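Local coordinates for protein Pcdhgb2 (Mus musculus, PDB 5SZR) that potentially mediates calcium-dependent cell adhesion through its extracellular cadherin domains and may help to establish and maintain specific neuronal connections in the brain, at residues A[113-118]-A[199-204]; A[155-160]-A[183-188]. All coordinates share one frame; numbering follows the deposited sequence.

Interaction 1 (A[113-118]-A[199-204]); sequences TSVFTP and VIITLH
Val115 meets Ile201 and Leu203, and Pro118 meets His204, in a small, largely apolar contact without hydrogen bonds, where the chain passes from one sheet of a cadherin β-sandwich to the other. Residues 113-118 link strand 109-113, at the edge of one sheet, to the short strand 119-120, at the edge of the other, where it runs parallel to strand 196-206. The connection already follows this neighbour: the end-to-end directions of 115-118 and 201-204 differ by only 20°. The two backbones also converge, since the CA atoms of Val115 and Ile201 are 8.1 Å apart and those of Pro118 and His204 only 4.8 Å.

At the wide end, side chains bridge the gap. One methyl of Val115 does the touching: with chi1 at 180°, CG1 lies anti to the backbone N and rests against two neighbouring methyls of the strand, crossing both side chains obliquely, 4.0 Å from Ile201 CG2 and 4.0 Å from Leu203 CD2. Val115, itself partly exposed, thus meets two buried residues and lies at the margin of the inter-sheet core, where Ile201 also packs on Val112 and Leu203 on Ile129.

At the narrow end the proline ring meets the backbone of the strand. Pro118 follows a cis peptide bond, and its CB lies 3.2 Å from the carbonyl O of His204. The two side chains touch at their roots, Pro118 CB to His204 CB at 4.1 Å. The backbone of Phe116 hydrogen-bonds instead with Ile129 of strand 128-135. Such a switch of the first strand between the two sheets, made here through a cis-proline, is a feature of the Greek-key cadherin repeat.

Interaction 2 (A[155-160]-A[183-188]); sequences FVLKSS and VTIVAA
Phe155 and Val183 form the tight end of a contact between the two facing sheets of a cadherin β-sandwich, and Leu157 with Ile185 forms its looser end. Strand 155-159 is the outermost strand of one sheet, whereas strand 180-189 lies inside the other, so the segments meet through side chains and share no hydrogen bond. Their backbones are farther apart at the second pair: 8.2 Å between the CA atoms of Phe155 and Val183, 9.1 Å between those of Leu157 and Ile185.

The aromatic ring closes the shorter gap. It is covered further by Tyr181, stacked edge-to-face with it, and by Leu167 and Leu203, so that both sheets contribute to its surroundings. Leu157, partly exposed, approaches Ile185 only with the end of one branch, Leu157 CD2 standing 4.3 Å from Ile185 CD1; it also packs on Cys147, Val149 and Leu167. Beyond this the strand runs out towards solvent: Lys158 and Ser159 are exposed and make no contact with 183-188.

At the buried end the fit is closer. Chi1 of -51° sets the Phe155 ring beside its own backbone N, from where its CD2 and CE2 atoms meet one methyl obliquely, lying 3.7 and 3.8 Å from Val183 CG2.

Interactions 1 and 2, with centres 13 Å apart, belong to one sandwich core, joined through the neighbouring antiparallel strands 180-189 and 196-206. Backbone pairing ties them directly: Ile201 N lies 2.6 Å from Val183 O, and Ile185 N lies 2.8 Å from Val199 O. Within the core, Ile201 CD1 packs against Ile185 CD1 at 3.7 Å, and Leu203 of interaction 1 also touches Phe155 of interaction 2. Both sit near calcium-binding residues at one end of the domain: the side chain of Glu121 is about 9 Å from that of Pro118 and about 11 Å from that of Phe155. On the outer surface, a glycan fucose touches Ile200.

Interaction 1 (A[113-118]-A[199-204])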
loop_
_atom_site.group_PDB
_atom_site.type_symbol
_atom_site.label_atom_id
_atom_site.label_comp_id
_atom_site.label_asym_id
_atom_site.label_seq_id
_atom_site.Cartn_x
_atom_site.Cartn_y
_atom_site.Cartn_z
ATOM N N THR A 113 -7.381 -10.718 28.426
ATOM C CA THR A 113 -6.123 -10.133 28.867
ATOM C C THR A 113 -5.027 -10.459 27.862
ATOM O O THR A 113 -5.185 -11.320 26.992
ATOM C CB THR A 113 -5.705 -10.632 30.259
ATOM O OG1 THR A 113 -5.537 -12.054 30.234
ATOM C CG2 THR A 113 -6.740 -10.257 31.306
ATOM N N SER A 114 -3.908 -9.744 28.002
ATOM C CA SER A 114 -2.692 -9.971 27.218
ATOM C C SER A 114 -2.974 -9.979 25.719
ATOM O O SER A 114 -2.551 -10.874 24.984
ATOM C CB SER A 114 -1.998 -11.265 27.646
ATOM O OG SER A 114 -1.409 -11.118 28.925
ATOM N N VAL A 115 -3.698 -8.961 25.257
ATOM C CA VAL A 115 -3.883 -8.790 23.822
ATOM C C VAL A 115 -2.571 -8.324 23.198
ATOM O O VAL A 115 -1.966 -7.342 23.646
ATOM C CB VAL A 115 -5.022 -7.804 23.537
ATOM C CG1 VAL A 115 -5.202 -7.626 22.032
ATOM C CG2 VAL A 115 -6.304 -8.290 24.185
ATOM N N PHE A 116 -2.119 -9.046 22.174
ATOM C CA PHE A 116 -0.903 -8.727 21.421
ATOM C C PHE A 116 -1.139 -7.436 20.640
ATOM O O PHE A 116 -1.752 -7.450 19.572
ATOM C CB PHE A 116 -0.566 -9.895 20.496
ATOM C CG PHE A 116 0.903 -10.036 20.157
ATOM C CD1 PHE A 116 1.751 -8.942 20.127
ATOM C CD2 PHE A 116 1.428 -11.286 19.847
ATOM C CE1 PHE A 116 3.099 -9.098 19.798
ATOM C CE2 PHE A 116 2.770 -11.443 19.513
ATOM C CZ PHE A 116 3.603 -10.350 19.494
ATOM N N THR A 117 -0.663 -6.312 21.172
ATOM C CA THR A 117 -0.950 -4.997 20.595
ATOM C C THR A 117 0.303 -4.129 20.404
ATOM O O THR A 117 0.923 -3.712 21.380
ATOM C CB THR A 117 -1.944 -4.203 21.484
ATOM O OG1 THR A 117 -3.222 -4.848 21.487
ATOM C CG2 THR A 117 -2.099 -2.771 20.977
ATOM N N PRO A 118 0.682 -3.845 19.147
ATOM C CA PRO A 118 0.093 -4.364 17.912
ATOM C C PRO A 118 0.590 -5.767 17.595
ATOM O O PRO A 118 1.527 -6.248 18.237
ATOM C CB PRO A 118 0.574 -3.368 16.855
ATOM C CG PRO A 118 1.886 -2.906 17.377
ATOM C CD PRO A 118 1.717 -2.829 18.870
ATOM N N VAL A 199 -17.594 -9.916 23.437
ATOM C CA VAL A 199 -16.579 -8.872 23.526
ATOM C C VAL A 199 -15.883 -8.756 22.175
ATOM O O VAL A 199 -15.626 -9.762 21.505
ATOM C CB VAL A 199 -15.548 -9.146 24.641
ATOM C CG1 VAL A 199 -16.200 -9.046 26.013
ATOM C CG2 VAL A 199 -14.897 -10.507 24.452
ATOM N N ILE A 200 -15.576 -7.525 21.781
ATOM C CA ILE A 200 -14.928 -7.238 20.507
ATOM C C ILE A 200 -13.475 -6.885 20.788
ATOM O O ILE A 200 -13.191 -5.920 21.507
ATOM C CB ILE A 200 -15.643 -6.110 19.752
ATOM C CG1 ILE A 200 -17.101 -6.507 19.498
ATOM C CG2 ILE A 200 -14.920 -5.799 18.452
ATOM C CD1 ILE A 200 -17.937 -5.419 18.881
ATOM N N ILE A 201 -12.561 -7.679 20.241
ATOM C CA ILE A 201 -11.130 -7.435 20.359
ATOM C C ILE A 201 -10.668 -6.769 19.073
ATOM O O ILE A 201 -10.831 -7.331 17.983
ATOM C CB ILE A 201 -10.350 -8.735 20.605
ATOM C CG1 ILE A 201 -10.917 -9.485 21.810
ATOM C CG2 ILE A 201 -8.873 -8.437 20.805
ATOM C CD1 ILE A 201 -10.208 -10.783 22.092
ATOM N N THR A 202 -10.099 -5.574 19.199
ATOM C CA THR A 202 -9.547 -4.855 18.060
ATOM C C THR A 202 -8.065 -5.179 17.927
ATOM O O THR A 202 -7.310 -5.073 18.899
ATOM C CB THR A 202 -9.748 -3.348 18.218
ATOM O OG1 THR A 202 -11.145 -3.039 18.113
ATOM C CG2 THR A 202 -8.980 -2.590 17.142
ATOM N N LEU A 203 -7.656 -5.580 16.727
ATOM C CA LEU A 203 -6.277 -5.960 16.448
ATOM C C LEU A 203 -5.645 -4.969 15.482
ATOM O O LEU A 203 -6.190 -4.705 14.403
ATOM C CB LEU A 203 -6.204 -7.375 15.871
ATOM C CG LEU A 203 -6.705 -8.457 16.826
ATOM C CD1 LEU A 203 -6.495 -9.844 16.231
ATOM C CD2 LEU A 203 -6.005 -8.321 18.167
ATOM N N HIS A 204 -4.501 -4.424 15.876
ATOM C CA HIS A 204 -3.698 -3.561 15.024
ATOM C C HIS A 204 -2.530 -4.377 14.487
ATOM O O HIS A 204 -1.738 -4.915 15.268
ATOM C CB HIS A 204 -3.201 -2.344 15.799
ATOM C CG HIS A 204 -4.275 -1.347 16.105
ATOM N ND1 HIS A 204 -5.432 -1.250 15.363
ATOM C CD2 HIS A 204 -4.367 -0.403 17.072
ATOM C CE1 HIS A 204 -6.191 -0.291 15.860
ATOM N NE2 HIS A 204 -5.568 0.239 16.897
#

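Interaction 2 (A[155-160]-A[183-188])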
loop_
_atom_site.group_PDB
_atom_site.type_symbol
_atom_site.label_atom_id
_atom_site.label_comp_id
_atom_site.label_asym_id
_atom_site.label_seq_id
_atom_site.Cartn_x
_atom_site.Cartn_y
_atom_site.Cartn_z
ATOM N N PHE A 155 -8.639 -16.543 12.891
ATOM C CA PHE A 155 -8.399 -16.571 14.327
ATOM C C PHE A 155 -9.205 -17.706 14.939
ATOM O O PHE A 155 -10.395 -17.853 14.648
ATOM C CB PHE A 155 -8.766 -15.230 14.970
ATOM C CG PHE A 155 -8.139 -14.048 14.293
ATOM C CD1 PHE A 155 -6.770 -13.854 14.344
ATOM C CD2 PHE A 155 -8.914 -13.134 13.599
ATOM C CE1 PHE A 155 -6.183 -12.768 13.716
ATOM C CE2 PHE A 155 -8.332 -12.042 12.969
ATOM C CZ PHE A 155 -6.965 -11.860 13.028
ATOM N N VAL A 156 -8.551 -18.507 15.778
ATOM C CA VAL A 156 -9.129 -19.727 16.325
ATOM C C VAL A 156 -8.968 -19.714 17.840
ATOM O O VAL A 156 -7.961 -19.223 18.362
ATOM C CB VAL A 156 -8.469 -20.981 15.710
ATOM C CG1 VAL A 156 -8.996 -22.255 16.358
ATOM C CG2 VAL A 156 -8.707 -21.014 14.213
ATOM N N LEU A 157 -9.972 -20.240 18.543
ATOM C CA LEU A 157 -9.935 -20.382 19.994
ATOM C C LEU A 157 -9.411 -21.763 20.364
ATOM O O LEU A 157 -9.975 -22.777 19.942
ATOM C CB LEU A 157 -11.322 -20.181 20.599
ATOM C CG LEU A 157 -11.784 -18.761 20.906
ATOM C CD1 LEU A 157 -13.032 -18.813 21.775
ATOM C CD2 LEU A 157 -10.680 -17.953 21.575
ATOM N N LYS A 158 -8.344 -21.803 21.153
ATOM C CA LYS A 158 -7.807 -23.047 21.684
ATOM C C LYS A 158 -8.146 -23.131 23.165
ATOM O O LYS A 158 -7.922 -22.172 23.912
ATOM C CB LYS A 158 -6.293 -23.131 21.477
ATOM C CG LYS A 158 -5.837 -22.911 20.039
ATOM C CD LYS A 158 -6.208 -24.076 19.129
ATOM C CE LYS A 158 -5.524 -23.937 17.774
ATOM N NZ LYS A 158 -5.848 -25.053 16.844
ATOM N N SER A 159 -8.693 -24.268 23.586
ATOM C CA SER A 159 -9.119 -24.469 24.967
ATOM C C SER A 159 -8.017 -25.209 25.715
ATOM O O SER A 159 -7.819 -26.411 25.510
ATOM C CB SER A 159 -10.436 -25.240 25.015
ATOM O OG SER A 159 -10.939 -25.307 26.338
ATOM N N SER A 160 -7.299 -24.493 26.580
ATOM C CA SER A 160 -6.232 -25.116 27.356
ATOM C C SER A 160 -6.792 -25.897 28.541
ATOM O O SER A 160 -6.449 -27.068 28.741
ATOM C CB SER A 160 -5.230 -24.051 27.818
ATOM O OG SER A 160 -5.881 -22.837 28.154
ATOM N N VAL A 183 -12.416 -8.528 16.187
ATOM C CA VAL A 183 -12.698 -9.933 16.462
ATOM C C VAL A 183 -13.710 -10.002 17.597
ATOM O O VAL A 183 -13.430 -9.561 18.719
ATOM C CB VAL A 183 -11.418 -10.707 16.813
ATOM C CG1 VAL A 183 -11.712 -12.189 16.966
ATOM C CG2 VAL A 183 -10.356 -10.476 15.744
ATOM N N THR A 184 -14.883 -10.562 17.304
ATOM C CA THR A 184 -15.969 -10.685 18.269
ATOM C C THR A 184 -15.985 -12.097 18.844
ATOM O O THR A 184 -16.174 -13.070 18.105
ATOM C CB THR A 184 -17.316 -10.363 17.622
ATOM O OG1 THR A 184 -17.384 -8.965 17.319
ATOM C CG2 THR A 184 -18.457 -10.730 18.560
ATOM N N ILE A 185 -15.791 -12.205 20.154
ATOM C CA ILE A 185 -15.837 -13.480 20.858
ATOM C C ILE A 185 -17.155 -13.555 21.621
ATOM O O ILE A 185 -17.472 -12.661 22.413
ATOM C CB ILE A 185 -14.636 -13.643 21.802
ATOM C CG1 ILE A 185 -13.345 -13.770 20.990
ATOM C CG2 ILE A 185 -14.836 -14.845 22.719
ATOM C CD1 ILE A 185 -12.109 -13.956 21.833
ATOM N N VAL A 186 -17.925 -14.615 21.380
ATOM C CA VAL A 186 -19.250 -14.788 21.968
ATOM C C VAL A 186 -19.197 -15.941 22.960
ATOM O O VAL A 186 -18.634 -17.001 22.662
ATOM C CB VAL A 186 -20.316 -15.044 20.888
ATOM C CG1 VAL A 186 -21.686 -15.229 21.524
ATOM C CG2 VAL A 186 -20.340 -13.902 19.884
ATOM N N ALA A 187 -19.786 -15.734 24.137
ATOM C CA ALA A 187 -19.853 -16.746 25.183
ATOM C C ALA A 187 -21.304 -16.938 25.593
ATOM O O ALA A 187 -22.023 -15.959 25.814
ATOM C CB ALA A 187 -19.003 -16.345 26.391
ATOM N N ALA A 188 -21.736 -18.194 25.694
ATOM C CA ALA A 188 -23.123 -18.505 26.010
ATOM C C ALA A 188 -23.186 -19.643 27.019
ATOM O O ALA A 188 -22.354 -20.556 26.998
ATOM C CB ALA A 188 -23.913 -18.873 24.748
#